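Local coordinates for Ice-binding protein (Flavobacteriaceae bacterium, PDB 5UYT) that probably binds ice crystals and limits their growth, using a chain built of two right-handed beta-helical lobes, at residues G212-N217 against Y283-T288; P309-L314 against V335-I340; V363-D368 against T377-S382. All coordinates share one frame; numbering follows the deposited sequence.

Interaction 1 of 3, residues G212-N217 against Y283-T288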
ATOM      1  N   GLY A 212      10.754  -4.480   2.725  1.00 22.21           N
ATOM      2  CA  GLY A 212      10.306  -4.114   4.062  1.00 21.77           C
ATOM      3  C   GLY A 212      11.475  -4.265   5.050  1.00 21.88           C
ATOM      4  O   GLY A 212      12.611  -4.604   4.655  1.00 22.21           O
ATOM      5  N   PRO A 213      11.212  -3.999   6.335  1.00 21.59           N
ATOM      6  CA  PRO A 213      12.256  -4.117   7.369  1.00 22.14           C
ATOM      7  C   PRO A 213      12.556  -5.574   7.715  1.00 22.24           C
ATOM      8  O   PRO A 213      11.845  -6.483   7.272  1.00 21.04           O
ATOM      9  CB  PRO A 213      11.615  -3.413   8.568  1.00 21.74           C
ATOM     10  CG  PRO A 213      10.146  -3.711   8.415  1.00 20.78           C
ATOM     11  CD  PRO A 213       9.913  -3.610   6.916  1.00 20.72           C
ATOM     12  N   VAL A 214      13.637  -5.799   8.479  1.00 23.18           N
ATOM     13  CA  VAL A 214      13.884  -7.129   9.063  1.00 23.28           C
ATOM     14  C   VAL A 214      12.821  -7.420  10.110  1.00 22.51           C
ATOM     15  O   VAL A 214      12.562  -6.580  10.974  1.00 23.20           O
ATOM     16  CB  VAL A 214      15.293  -7.196   9.694  1.00 24.02           C
ATOM     17  CG1 VAL A 214      15.509  -8.517  10.429  1.00 23.82           C
ATOM     18  CG2 VAL A 214      16.341  -7.009   8.623  1.00 25.08           C
ATOM     19  N   ALA A 215      12.175  -8.582   9.980  1.00 21.97           N
ATOM     20  CA  ALA A 215      11.117  -9.057  10.890  1.00 21.57           C
ATOM     21  C   ALA A 215      11.656  -9.202  12.313  1.00 21.94           C
ATOM     22  O   ALA A 215      12.847  -9.525  12.480  1.00 23.10           O
ATOM     23  CB  ALA A 215      10.555 -10.399  10.416  1.00 21.58           C
ATOM     24  N   PRO A 216      10.807  -8.972  13.337  1.00 21.62           N
ATOM     25  CA  PRO A 216      11.274  -9.214  14.693  1.00 22.12           C
ATOM     26  C   PRO A 216      11.473 -10.701  14.944  1.00 22.33           C
ATOM     27  O   PRO A 216      10.767 -11.537  14.355  1.00 22.67           O
ATOM     28  CB  PRO A 216      10.103  -8.735  15.549  1.00 21.75           C
ATOM     29  CG  PRO A 216       8.882  -8.991  14.678  1.00 21.08           C
ATOM     30  CD  PRO A 216       9.393  -8.533  13.330  1.00 21.02           C
ATOM     31  N   ASN A 217      12.421 -11.021  15.816  1.00 23.24           N
ATOM     32  CA  ASN A 217      12.509 -12.356  16.322  1.00 23.13           C
ATOM     33  C   ASN A 217      11.450 -12.461  17.414  1.00 22.55           C
ATOM     34  O   ASN A 217      11.508 -11.737  18.416  1.00 23.52           O
ATOM     35  CB  ASN A 217      13.912 -12.622  16.857  1.00 25.39           C
ATOM     36  CG  ASN A 217      14.038 -13.982  17.532  1.00 26.07           C
ATOM     37  OD1 ASN A 217      13.192 -14.851  17.404  1.00 24.59           O
ATOM     38  ND2 ASN A 217      15.146 -14.167  18.238  1.00 28.58           N
ATOM     39  N   TYR A 283       8.241  -6.260  21.003  1.00 23.86           N
ATOM     40  CA  TYR A 283       7.581  -4.955  20.988  1.00 25.39           C
ATOM     41  C   TYR A 283       8.614  -3.819  20.880  1.00 27.21           C
ATOM     42  O   TYR A 283       8.485  -2.921  20.040  1.00 27.54           O
ATOM     43  CB  TYR A 283       6.682  -4.768  22.224  1.00 26.32           C
ATOM     44  CG  TYR A 283       5.908  -3.468  22.210  1.00 26.47           C
ATOM     45  CD1 TYR A 283       4.630  -3.395  21.625  1.00 26.66           C
ATOM     46  CD2 TYR A 283       6.433  -2.334  22.787  1.00 29.34           C
ATOM     47  CE1 TYR A 283       3.920  -2.189  21.614  1.00 27.27           C
ATOM     48  CE2 TYR A 283       5.751  -1.120  22.779  1.00 29.45           C
ATOM     49  CZ  TYR A 283       4.499  -1.056  22.193  1.00 28.61           C
ATOM     50  OH  TYR A 283       3.851   0.160  22.232  1.00 30.21           O
ATOM     51  N   THR A 284       9.633  -3.859  21.737  1.00 27.17           N
ATOM     52  CA  THR A 284      10.708  -2.873  21.704  1.00 28.92           C
ATOM     53  C   THR A 284      11.408  -2.827  20.341  1.00 28.25           C
ATOM     54  O   THR A 284      11.711  -1.751  19.845  1.00 28.66           O
ATOM     55  CB  THR A 284      11.749  -3.160  22.793  1.00 29.78           C
ATOM     56  OG1 THR A 284      11.057  -3.209  24.043  1.00 31.05           O
ATOM     57  CG2 THR A 284      12.849  -2.094  22.830  1.00 32.13           C
ATOM     58  N   TYR A 285      11.655  -3.992  19.751  1.00 27.20           N
ATOM     59  CA  TYR A 285      12.270  -4.040  18.419  1.00 26.68           C
ATOM     60  C   TYR A 285      11.388  -3.321  17.387  1.00 26.29           C
ATOM     61  O   TYR A 285      11.900  -2.505  16.596  1.00 26.55           O
ATOM     62  CB  TYR A 285      12.549  -5.489  17.977  1.00 26.23           C
ATOM     63  CG  TYR A 285      13.042  -5.572  16.537  1.00 25.85           C
ATOM     64  CD1 TYR A 285      14.395  -5.415  16.234  1.00 26.95           C
ATOM     65  CD2 TYR A 285      12.157  -5.783  15.484  1.00 24.61           C
ATOM     66  CE1 TYR A 285      14.856  -5.481  14.919  1.00 26.56           C
ATOM     67  CE2 TYR A 285      12.607  -5.835  14.161  1.00 24.64           C
ATOM     68  CZ  TYR A 285      13.955  -5.712  13.887  1.00 25.91           C
ATOM     69  OH  TYR A 285      14.418  -5.768  12.568  1.00 25.83           O
ATOM     70  N   LEU A 286      10.088  -3.623  17.386  1.00 24.81           N
ATOM     71  CA  LEU A 286       9.146  -3.038  16.415  1.00 25.39           C
ATOM     72  C   LEU A 286       9.015  -1.524  16.626  1.00 27.75           C
ATOM     73  O   LEU A 286       9.070  -0.723  15.665  1.00 27.76           O
ATOM     74  CB  LEU A 286       7.772  -3.699  16.531  1.00 24.11           C
ATOM     75  CG  LEU A 286       7.638  -5.137  16.024  1.00 23.55           C
ATOM     76  CD1 LEU A 286       6.235  -5.669  16.296  1.00 22.66           C
ATOM     77  CD2 LEU A 286       7.990  -5.230  14.529  1.00 23.17           C
ATOM     78  N   ASN A 287       8.875  -1.137  17.902  1.00 29.26           N
ATOM     79  CA  ASN A 287       8.757   0.281  18.276  1.00 31.89           C
ATOM     80  C   ASN A 287       9.913   1.143  17.770  1.00 33.96           C
ATOM     81  O   ASN A 287       9.706   2.320  17.433  1.00 35.78           O
ATOM     82  CB  ASN A 287       8.601   0.439  19.801  1.00 33.16           C
ATOM     83  CG  ASN A 287       7.962   1.760  20.177  1.00 35.30           C
ATOM     84  OD1 ASN A 287       7.025   2.208  19.513  1.00 35.44           O
ATOM     85  ND2 ASN A 287       8.460   2.392  21.228  1.00 36.63           N
ATOM     86  N   THR A 288      11.117   0.571  17.710  1.00 32.66           N
ATOM     87  CA  THR A 288      12.318   1.324  17.333  1.00 33.54           C
ATOM     88  C   THR A 288      12.722   1.238  15.826  1.00 30.75           C
ATOM     89  O   THR A 288      13.654   1.909  15.388  1.00 30.27           O
ATOM     90  CB  THR A 288      13.531   1.050  18.278  1.00 38.23           C
ATOM     91  OG1 THR A 288      13.844  -0.339  18.294  1.00 39.70           O
ATOM     92  CG2 THR A 288      13.240   1.502  19.736  1.00 40.02           C
TER
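The ring of Tyr285 meets the loop 212-217 in two ways. At its edge, in the ring plane, sits the carbonyl O of Val214, whereas Pro216 CB comes in obliquely, 3.6 Å from Tyr285 CD2. Neither approach amounts to a stack. The pyrrolidine ring of Pro216 is shared between two consecutive helix residues: its CB turns to Tyr285, while its CG and CD lie against a branch of Leu286, with Pro216 CD 3.8 Å from Leu286 CD2. The proline and leucine side chains cross obliquely there.

The polar link is a single bond from Tyr285 OH to Val214 O, short at 2.6 Å. The phenol is the donor, and it reaches the carbonyl from above its plane, 48° out of it. The bond from CA to CB of Tyr285 already points toward the loop, and CG stands anti to the backbone N (chi1 174°). Its hydroxyl oxygen also lies 3.3 Å from Val214 CB, and the two side chains cross at about a right angle. The hydroxyl is thus fixed by one bond while Pro216 packs obliquely at CD2, and the tyrosine remains partly exposed.

In the fold, the loop runs from strand 198-200 of one beta-helical lobe to strand 224-228 of the next, and helix 270-288 lies alongside the second lobe. Pro216 and Ala215 rest on Phe364 of strand 363-367, Pro213 packs on Val337 of strand 336-340, and Leu286 reaches both Val337 and Ile384 of strand 382-385. Loop and helix therefore lie side by side on the parallel strands beneath them.

Interaction 2 of 3, residues P309-L314 against V335-I340; sequences PHTYLL and VFVIKI
Thr311 pairs with Val337 at the start of a run of parallel beta bridges that continues to Leu314 and Ile340, joining successive coils of the right-handed beta-helix. Four backbone hydrogen bonds zip the strands together: Val337 N to His310 O, Tyr312 N to Val337 O (2.8 Å), Lys339 N to Tyr312 O, and Leu314 N to Lys339 O (2.8 Å). Val337 and Lys339 thus each use both N and O on the neighbouring strand.

Bridged side chains share a face. Tyr312, Leu314, Ile338 and Ile340 take one, where Leu314 CD1 touches both isoleucines of the neighbouring strand, 3.7 Å from Ile338 CG2 and 3.8 Å from Ile340 CG1. Thr311, Leu313, Val337 and Lys339 take the other. There Lys339 bends at chi3 (-74°), placing CE 3.8 Å from Thr311 CG2; its ammonium goes on to Leu289 O and Thr291 OG1. At the loop end, Pro309 lies over one face of the Phe336 ring in an off-centre CH-pi contact, and its CA and CB pack against Val335 O, which is buried without a hydrogen-bond partner.

Further out, Ile338 packs on Trp365 and Phe336 on Val363. Tyr312 OH is bonded to Asp47 OD1 of the first lobe and to Thr308 N; His310 ND1 adds a bent bond, with Thr308 O as a weak second acceptor. His310 CB lies 3.5 Å above the Tyr312 ring plane, displaced toward its rim.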
ATOM      1  N   PRO A 309       5.615  -3.280   0.969  1.00 19.44           N
ATOM      2  CA  PRO A 309       6.508  -3.658   2.061  1.00 19.46           C
ATOM      3  C   PRO A 309       7.329  -2.465   2.592  1.00 20.06           C
ATOM      4  O   PRO A 309       8.187  -1.920   1.872  1.00 21.05           O
ATOM      5  CB  PRO A 309       7.437  -4.715   1.420  1.00 19.77           C
ATOM      6  CG  PRO A 309       6.603  -5.286   0.324  1.00 19.53           C
ATOM      7  CD  PRO A 309       5.881  -4.084  -0.238  1.00 19.42           C
ATOM      8  N   HIS A 310       7.016  -2.066   3.832  1.00 19.62           N
ATOM      9  CA  HIS A 310       7.572  -0.871   4.486  1.00 20.25           C
ATOM     10  C   HIS A 310       7.278  -0.991   5.986  1.00 20.12           C
ATOM     11  O   HIS A 310       6.453  -1.806   6.400  1.00 19.92           O
ATOM     12  CB  HIS A 310       6.855   0.417   4.028  1.00 20.53           C
ATOM     13  CG  HIS A 310       7.174   0.853   2.625  1.00 20.70           C
ATOM     14  ND1 HIS A 310       6.276   0.700   1.590  1.00 21.12           N
ATOM     15  CD2 HIS A 310       8.264   1.457   2.094  1.00 22.23           C
ATOM     16  CE1 HIS A 310       6.797   1.193   0.477  1.00 21.77           C
ATOM     17  NE2 HIS A 310       8.011   1.646   0.750  1.00 22.33           N
ATOM     18  N   THR A 311       7.889  -0.094   6.755  1.00 20.77           N
ATOM     19  CA  THR A 311       7.444   0.202   8.090  1.00 20.90           C
ATOM     20  C   THR A 311       6.554   1.457   8.020  1.00 20.60           C
ATOM     21  O   THR A 311       7.029   2.533   7.631  1.00 20.96           O
ATOM     22  CB  THR A 311       8.637   0.484   8.997  1.00 22.11           C
ATOM     23  OG1 THR A 311       9.489  -0.672   9.056  1.00 21.47           O
ATOM     24  CG2 THR A 311       8.147   0.823  10.417  1.00 22.56           C
ATOM     25  N   TYR A 312       5.297   1.326   8.444  1.00 19.50           N
ATOM     26  CA  TYR A 312       4.345   2.455   8.412  1.00 19.06           C
ATOM     27  C   TYR A 312       4.129   2.969   9.810  1.00 19.32           C
ATOM     28  O   TYR A 312       4.210   2.194  10.773  1.00 18.33           O
ATOM     29  CB  TYR A 312       2.994   1.969   7.884  1.00 18.69           C
ATOM     30  CG  TYR A 312       3.057   1.630   6.420  1.00 18.95           C
ATOM     31  CD1 TYR A 312       2.980   2.645   5.455  1.00 19.77           C
ATOM     32  CD2 TYR A 312       3.250   0.305   5.988  1.00 18.92           C
ATOM     33  CE1 TYR A 312       3.056   2.351   4.092  1.00 18.91           C
ATOM     34  CE2 TYR A 312       3.328   0.005   4.626  1.00 18.38           C
ATOM     35  CZ  TYR A 312       3.227   1.032   3.687  1.00 18.54           C
ATOM     36  OH  TYR A 312       3.316   0.791   2.323  1.00 18.01           O
ATOM     37  N   LEU A 313       3.812   4.255   9.917  1.00 19.88           N
ATOM     38  CA  LEU A 313       3.368   4.853  11.187  1.00 20.58           C
ATOM     39  C   LEU A 313       1.945   5.408  11.028  1.00 20.42           C
ATOM     40  O   LEU A 313       1.659   6.192  10.104  1.00 20.18           O
ATOM     41  CB  LEU A 313       4.299   6.005  11.623  1.00 21.76           C
ATOM     42  CG  LEU A 313       3.824   6.784  12.862  1.00 22.71           C
ATOM     43  CD1 LEU A 313       3.798   5.941  14.141  1.00 23.39           C
ATOM     44  CD2 LEU A 313       4.682   8.038  13.031  1.00 24.36           C
ATOM     45  N   LEU A 314       1.055   4.974  11.911  1.00 19.44           N
ATOM     46  CA  LEU A 314      -0.221   5.656  12.106  1.00 19.64           C
ATOM     47  C   LEU A 314      -0.095   6.359  13.464  1.00 20.38           C
ATOM     48  O   LEU A 314      -0.097   5.683  14.495  1.00 20.12           O
ATOM     49  CB  LEU A 314      -1.365   4.633  12.105  1.00 18.86           C
ATOM     50  CG  LEU A 314      -1.650   4.030  10.716  1.00 18.69           C
ATOM     51  CD1 LEU A 314      -2.048   2.578  10.888  1.00 18.07           C
ATOM     52  CD2 LEU A 314      -2.777   4.790  10.020  1.00 18.91           C
ATOM     53  N   VAL A 335       8.205  -8.093   4.222  1.00 20.46           N
ATOM     54  CA  VAL A 335       7.723  -7.881   5.593  1.00 19.48           C
ATOM     55  C   VAL A 335       6.979  -6.523   5.626  1.00 18.93           C
ATOM     56  O   VAL A 335       7.396  -5.540   4.968  1.00 18.38           O
ATOM     57  CB  VAL A 335       8.917  -7.797   6.573  1.00 19.92           C
ATOM     58  CG1 VAL A 335       8.488  -7.279   7.960  1.00 20.08           C
ATOM     59  CG2 VAL A 335       9.606  -9.150   6.691  1.00 20.88           C
ATOM     60  N   PHE A 336       5.907  -6.482   6.407  1.00 17.74           N
ATOM     61  CA  PHE A 336       5.129  -5.270   6.600  1.00 18.00           C
ATOM     62  C   PHE A 336       5.084  -5.009   8.086  1.00 17.89           C
ATOM     63  O   PHE A 336       4.695  -5.903   8.872  1.00 18.49           O
ATOM     64  CB  PHE A 336       3.695  -5.496   6.126  1.00 17.64           C
ATOM     65  CG  PHE A 336       3.587  -5.916   4.688  1.00 18.17           C
ATOM     66  CD1 PHE A 336       3.243  -4.973   3.716  1.00 18.47           C
ATOM     67  CD2 PHE A 336       3.804  -7.250   4.310  1.00 18.28           C
ATOM     68  CE1 PHE A 336       3.116  -5.365   2.376  1.00 19.47           C
ATOM     69  CE2 PHE A 336       3.677  -7.636   2.968  1.00 18.97           C
ATOM     70  CZ  PHE A 336       3.338  -6.701   2.014  1.00 19.34           C
ATOM     71  N   VAL A 337       5.453  -3.802   8.504  1.00 18.06           N
ATOM     72  CA  VAL A 337       5.296  -3.459   9.908  1.00 18.21           C
ATOM     73  C   VAL A 337       4.394  -2.235  10.006  1.00 18.19           C
ATOM     74  O   VAL A 337       4.623  -1.239   9.329  1.00 18.57           O
ATOM     75  CB  VAL A 337       6.653  -3.203  10.600  1.00 19.35           C
ATOM     76  CG1 VAL A 337       6.437  -2.594  11.997  1.00 19.43           C
ATOM     77  CG2 VAL A 337       7.463  -4.517  10.717  1.00 19.96           C
ATOM     78  N   ILE A 338       3.362  -2.317  10.844  1.00 18.05           N
ATOM     79  CA  ILE A 338       2.396  -1.193  11.002  1.00 17.40           C
ATOM     80  C   ILE A 338       2.451  -0.753  12.461  1.00 18.29           C
ATOM     81  O   ILE A 338       2.029  -1.493  13.351  1.00 18.11           O
ATOM     82  CB  ILE A 338       0.965  -1.631  10.583  1.00 17.09           C
ATOM     83  CG1 ILE A 338       1.015  -2.004   9.081  1.00 17.18           C
ATOM     84  CG2 ILE A 338      -0.038  -0.472  10.787  1.00 17.76           C
ATOM     85  CD1 ILE A 338      -0.230  -2.671   8.545  1.00 19.53           C
ATOM     86  N   LYS A 339       3.055   0.405  12.714  1.00 18.63           N
ATOM     87  CA  LYS A 339       3.194   0.927  14.074  1.00 19.39           C
ATOM     88  C   LYS A 339       2.003   1.859  14.308  1.00 19.73           C
ATOM     89  O   LYS A 339       1.758   2.776  13.505  1.00 20.01           O
ATOM     90  CB  LYS A 339       4.493   1.756  14.205  1.00 21.28           C
ATOM     91  CG  LYS A 339       5.775   0.997  13.906  1.00 21.97           C
ATOM     92  CD  LYS A 339       7.009   1.796  14.344  1.00 24.30           C
ATOM     93  CE  LYS A 339       7.244   2.947  13.389  1.00 25.54           C
ATOM     94  NZ  LYS A 339       8.448   3.720  13.813  1.00 26.44           N
ATOM     95  N   ILE A 340       1.297   1.674  15.418  1.00 18.81           N
ATOM     96  CA  ILE A 340       0.111   2.510  15.721  1.00 19.12           C
ATOM     97  C   ILE A 340       0.355   3.186  17.071  1.00 20.49           C
ATOM     98  O   ILE A 340       0.597   2.486  18.076  1.00 21.05           O
ATOM     99  CB  ILE A 340      -1.186   1.629  15.735  1.00 17.60           C
ATOM    100  CG1 ILE A 340      -1.477   1.077  14.333  1.00 17.50           C
ATOM    101  CG2 ILE A 340      -2.364   2.435  16.298  1.00 18.54           C
ATOM    102  CD1 ILE A 340      -2.641   0.064  14.301  1.00 16.73           C
TER

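Interaction 3 of 3, residues V363-D368 against T377-S382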
ATOM      1  N   VAL A 363       3.677 -10.177   8.578  1.00 16.23           N
ATOM      2  CA  VAL A 363       2.914  -8.960   8.882  1.00 16.10           C
ATOM      3  C   VAL A 363       2.872  -8.740  10.394  1.00 16.26           C
ATOM      4  O   VAL A 363       2.502  -9.676  11.163  1.00 16.40           O
ATOM      5  CB  VAL A 363       1.478  -9.123   8.362  1.00 15.65           C
ATOM      6  CG1 VAL A 363       0.658  -7.895   8.722  1.00 15.64           C
ATOM      7  CG2 VAL A 363       1.517  -9.352   6.842  1.00 16.34           C
ATOM      8  N   PHE A 364       3.310  -7.545  10.824  1.00 16.48           N
ATOM      9  CA  PHE A 364       3.374  -7.220  12.251  1.00 17.22           C
ATOM     10  C   PHE A 364       2.707  -5.899  12.551  1.00 17.45           C
ATOM     11  O   PHE A 364       2.885  -4.920  11.808  1.00 18.29           O
ATOM     12  CB  PHE A 364       4.833  -7.136  12.704  1.00 17.91           C
ATOM     13  CG  PHE A 364       5.587  -8.398  12.429  1.00 18.64           C
ATOM     14  CD1 PHE A 364       5.554  -9.448  13.352  1.00 19.21           C
ATOM     15  CD2 PHE A 364       6.216  -8.588  11.192  1.00 18.74           C
ATOM     16  CE1 PHE A 364       6.199 -10.656  13.077  1.00 20.22           C
ATOM     17  CE2 PHE A 364       6.868  -9.802  10.916  1.00 19.63           C
ATOM     18  CZ  PHE A 364       6.839 -10.825  11.845  1.00 20.35           C
ATOM     19  N   TRP A 365       1.984  -5.859  13.664  1.00 17.19           N
ATOM     20  CA  TRP A 365       1.290  -4.644  14.060  1.00 16.90           C
ATOM     21  C   TRP A 365       1.778  -4.323  15.464  1.00 17.93           C
ATOM     22  O   TRP A 365       1.632  -5.156  16.379  1.00 18.92           O
ATOM     23  CB  TRP A 365      -0.218  -4.903  14.152  1.00 16.63           C
ATOM     24  CG  TRP A 365      -0.865  -5.412  12.878  1.00 15.86           C
ATOM     25  CD1 TRP A 365      -0.815  -6.695  12.380  1.00 15.98           C
ATOM     26  CD2 TRP A 365      -1.680  -4.658  11.985  1.00 16.46           C
ATOM     27  NE1 TRP A 365      -1.548  -6.765  11.213  1.00 16.15           N
ATOM     28  CE2 TRP A 365      -2.086  -5.528  10.950  1.00 16.06           C
ATOM     29  CE3 TRP A 365      -2.082  -3.306  11.940  1.00 16.45           C
ATOM     30  CZ2 TRP A 365      -2.891  -5.102   9.881  1.00 16.82           C
ATOM     31  CZ3 TRP A 365      -2.905  -2.885  10.885  1.00 16.94           C
ATOM     32  CH2 TRP A 365      -3.316  -3.793   9.876  1.00 17.17           C
ATOM     33  N   LYS A 366       2.362  -3.137  15.642  1.00 18.06           N
ATOM     34  CA  LYS A 366       2.798  -2.700  16.963  1.00 19.29           C
ATOM     35  C   LYS A 366       1.766  -1.693  17.455  1.00 18.92           C
ATOM     36  O   LYS A 366       1.698  -0.597  16.881  1.00 18.77           O
ATOM     37  CB  LYS A 366       4.168  -2.029  16.809  1.00 20.74           C
ATOM     38  CG  LYS A 366       4.910  -1.661  18.111  1.00 24.62           C
ATOM     39  CD  LYS A 366       4.432  -0.354  18.745  1.00 27.77           C
ATOM     40  CE  LYS A 366       4.437   0.857  17.811  1.00 29.29           C
ATOM     41  NZ  LYS A 366       3.748   2.023  18.449  1.00 31.02           N
ATOM     42  N   VAL A 367       0.973  -2.034  18.480  1.00 18.50           N
ATOM     43  CA  VAL A 367      -0.122  -1.141  18.895  1.00 17.77           C
ATOM     44  C   VAL A 367       0.123  -0.606  20.321  1.00 18.36           C
ATOM     45  O   VAL A 367       0.140  -1.355  21.304  1.00 18.53           O
ATOM     46  CB  VAL A 367      -1.493  -1.880  18.838  1.00 17.25           C
ATOM     47  CG1 VAL A 367      -2.598  -0.898  19.240  1.00 17.38           C
ATOM     48  CG2 VAL A 367      -1.706  -2.465  17.424  1.00 16.23           C
ATOM     49  N   ASP A 368       0.358   0.698  20.425  1.00 19.34           N
ATOM     50  CA  ASP A 368       0.623   1.286  21.731  1.00 21.09           C
ATOM     51  C   ASP A 368      -0.701   1.712  22.362  1.00 21.35           C
ATOM     52  O   ASP A 368      -1.025   2.906  22.453  1.00 20.44           O
ATOM     53  CB  ASP A 368       1.590   2.473  21.633  1.00 23.07           C
ATOM     54  CG  ASP A 368       1.986   3.009  22.983  1.00 26.94           C
ATOM     55  OD1 ASP A 368       1.877   2.282  23.995  1.00 28.03           O
ATOM     56  OD2 ASP A 368       2.436   4.184  23.056  1.00 28.33           O
ATOM     57  N   THR A 377     -14.462  -9.651  11.955  1.00 14.45           N
ATOM     58  CA  THR A 377     -13.216  -9.135  11.337  1.00 14.62           C
ATOM     59  C   THR A 377     -12.290 -10.294  10.938  1.00 15.33           C
ATOM     60  O   THR A 377     -12.225 -11.296  11.642  1.00 14.97           O
ATOM     61  CB  THR A 377     -12.541  -8.167  12.298  1.00 14.75           C
ATOM     62  OG1 THR A 377     -13.389  -6.992  12.374  1.00 14.92           O
ATOM     63  CG2 THR A 377     -11.128  -7.803  11.828  1.00 15.17           C
ATOM     64  N   LYS A 378     -11.663 -10.174   9.769  1.00 14.84           N
ATOM     65  CA  LYS A 378     -10.715 -11.179   9.284  1.00 15.56           C
ATOM     66  C   LYS A 378      -9.354 -10.519   9.399  1.00 15.68           C
ATOM     67  O   LYS A 378      -8.963  -9.699   8.532  1.00 16.38           O
ATOM     68  CB  LYS A 378     -11.028 -11.615   7.834  1.00 17.15           C
ATOM     69  CG  LYS A 378     -12.370 -12.345   7.745  1.00 19.71           C
ATOM     70  CD  LYS A 378     -12.689 -12.819   6.333  1.00 25.53           C
ATOM     71  CE  LYS A 378     -13.899 -13.763   6.398  1.00 28.22           C
ATOM     72  NZ  LYS A 378     -14.286 -14.102   5.009  1.00 32.41           N
ATOM     73  N   PHE A 379      -8.641 -10.847  10.469  1.00 14.56           N
ATOM     74  CA  PHE A 379      -7.387 -10.159  10.773  1.00 15.93           C
ATOM     75  C   PHE A 379      -6.205 -11.060  10.429  1.00 16.07           C
ATOM     76  O   PHE A 379      -6.311 -12.302  10.545  1.00 15.72           O
ATOM     77  CB  PHE A 379      -7.319  -9.694  12.262  1.00 17.10           C
ATOM     78  CG  PHE A 379      -6.527  -8.396  12.449  1.00 19.06           C
ATOM     79  CD1 PHE A 379      -7.128  -7.175  12.145  1.00 20.45           C
ATOM     80  CD2 PHE A 379      -5.191  -8.411  12.852  1.00 23.07           C
ATOM     81  CE1 PHE A 379      -6.425  -5.963  12.241  1.00 23.38           C
ATOM     82  CE2 PHE A 379      -4.477  -7.207  12.950  1.00 21.52           C
ATOM     83  CZ  PHE A 379      -5.090  -5.999  12.646  1.00 21.98           C
ATOM     84  N   LYS A 380      -5.090 -10.454  10.002  1.00 15.19           N
ATOM     85  CA  LYS A 380      -3.902 -11.228   9.601  1.00 15.79           C
ATOM     86  C   LYS A 380      -2.657 -10.559  10.156  1.00 15.76           C
ATOM     87  O   LYS A 380      -2.559  -9.327  10.171  1.00 16.27           O
ATOM     88  CB  LYS A 380      -3.811 -11.371   8.068  1.00 16.72           C
ATOM     89  CG  LYS A 380      -5.009 -12.185   7.533  1.00 18.02           C
ATOM     90  CD  LYS A 380      -4.939 -12.525   6.057  1.00 19.39           C
ATOM     91  CE  LYS A 380      -6.232 -13.214   5.571  1.00 19.76           C
ATOM     92  NZ  LYS A 380      -7.476 -12.407   5.879  1.00 20.30           N
ATOM     93  N   GLY A 381      -1.726 -11.385  10.602  1.00 15.89           N
ATOM     94  CA  GLY A 381      -0.429 -10.909  11.099  1.00 16.85           C
ATOM     95  C   GLY A 381      -0.323 -11.058  12.607  1.00 17.08           C
ATOM     96  O   GLY A 381      -1.258 -11.560  13.245  1.00 17.05           O
ATOM     97  N   SER A 382       0.807 -10.620  13.162  1.00 17.35           N
ATOM     98  CA  SER A 382       1.026 -10.718  14.608  1.00 17.59           C
ATOM     99  C   SER A 382       0.832  -9.329  15.233  1.00 17.68           C
ATOM    100  O   SER A 382       1.574  -8.391  14.915  1.00 16.87           O
ATOM    101  CB  SER A 382       2.451 -11.219  14.870  1.00 18.72           C
ATOM    102  OG  SER A 382       2.578 -12.554  14.434  1.00 19.54           O
TER
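Trp365 leans its indole across the corner made by residues 377-382, where the Phe379 ring comes to meet it tip to tip. From the backbone outward, its CB lies 4.0 Å from Ser382 O, the same carbonyl that accepts the Trp365 N-H. With chi1 at -58°, CG stands anti to the carbonyl carbon. Phe379 CZ stands over the centre of one indole face. CG and CD1 pass near Phe379 CE2. Next comes NE1, which donates to Lys380 O at 2.9 Å, with the donor in the carbonyl plane and a moderately bent N-H...O angle of 153°. CE2 of the indole then lies 3.5 Å from Phe379 CZ, and CZ2 follows at 3.6 Å from the same atom. The five-membered ring of Trp365 and the ring of Phe379 are inclined at 44°, so the pair is oblique.

Beside the indole, Ser382 N binds Val363 O and opens the parallel pairing of strand 363-367 with strand 382-385. Gly381 turns the corner just before it at a positive phi; a CB here would clash with Val363 CG1, sit tight against Trp365 NE1 and jam against the carbonyl O of Lys380. Ser382 CB packs 3.9 Å from Phe364 CD1, while its hydroxyl turns to Arg401.

Chemically, the contact gives a buried indole N-H an acceptor on the far side of a bend in the chain. A side-chain donor thus links strand 363-367 to Lys380, ahead of the corner, whereas backbone pairing of the strand with this segment begins only at Ser382. Phe379 CE2, close to NE1, probably helps to screen the bond.

The three contacts follow one another along the chain, each closing before the next opens, and all gather at or in the second beta-helical lobe. The centres of interactions 1 and 2 lie about 10 Å apart, as do those of 2 and 3, and those of 1 and 3 about 13 Å. Strands 336-340 and 363-367 are direct neighbours, so interactions 2 and 3 are consecutive steps of one parallel stack, probably hydrogen-bonded from Ile338 N to Phe364 O. Interaction 1 lies against it: Pro213 touches Thr311 and Tyr283 OH meets Asp368 CB. Interactions 2 and 3 thus build the stacked coils, and interaction 1 joins the interlobe loop to the helix over them.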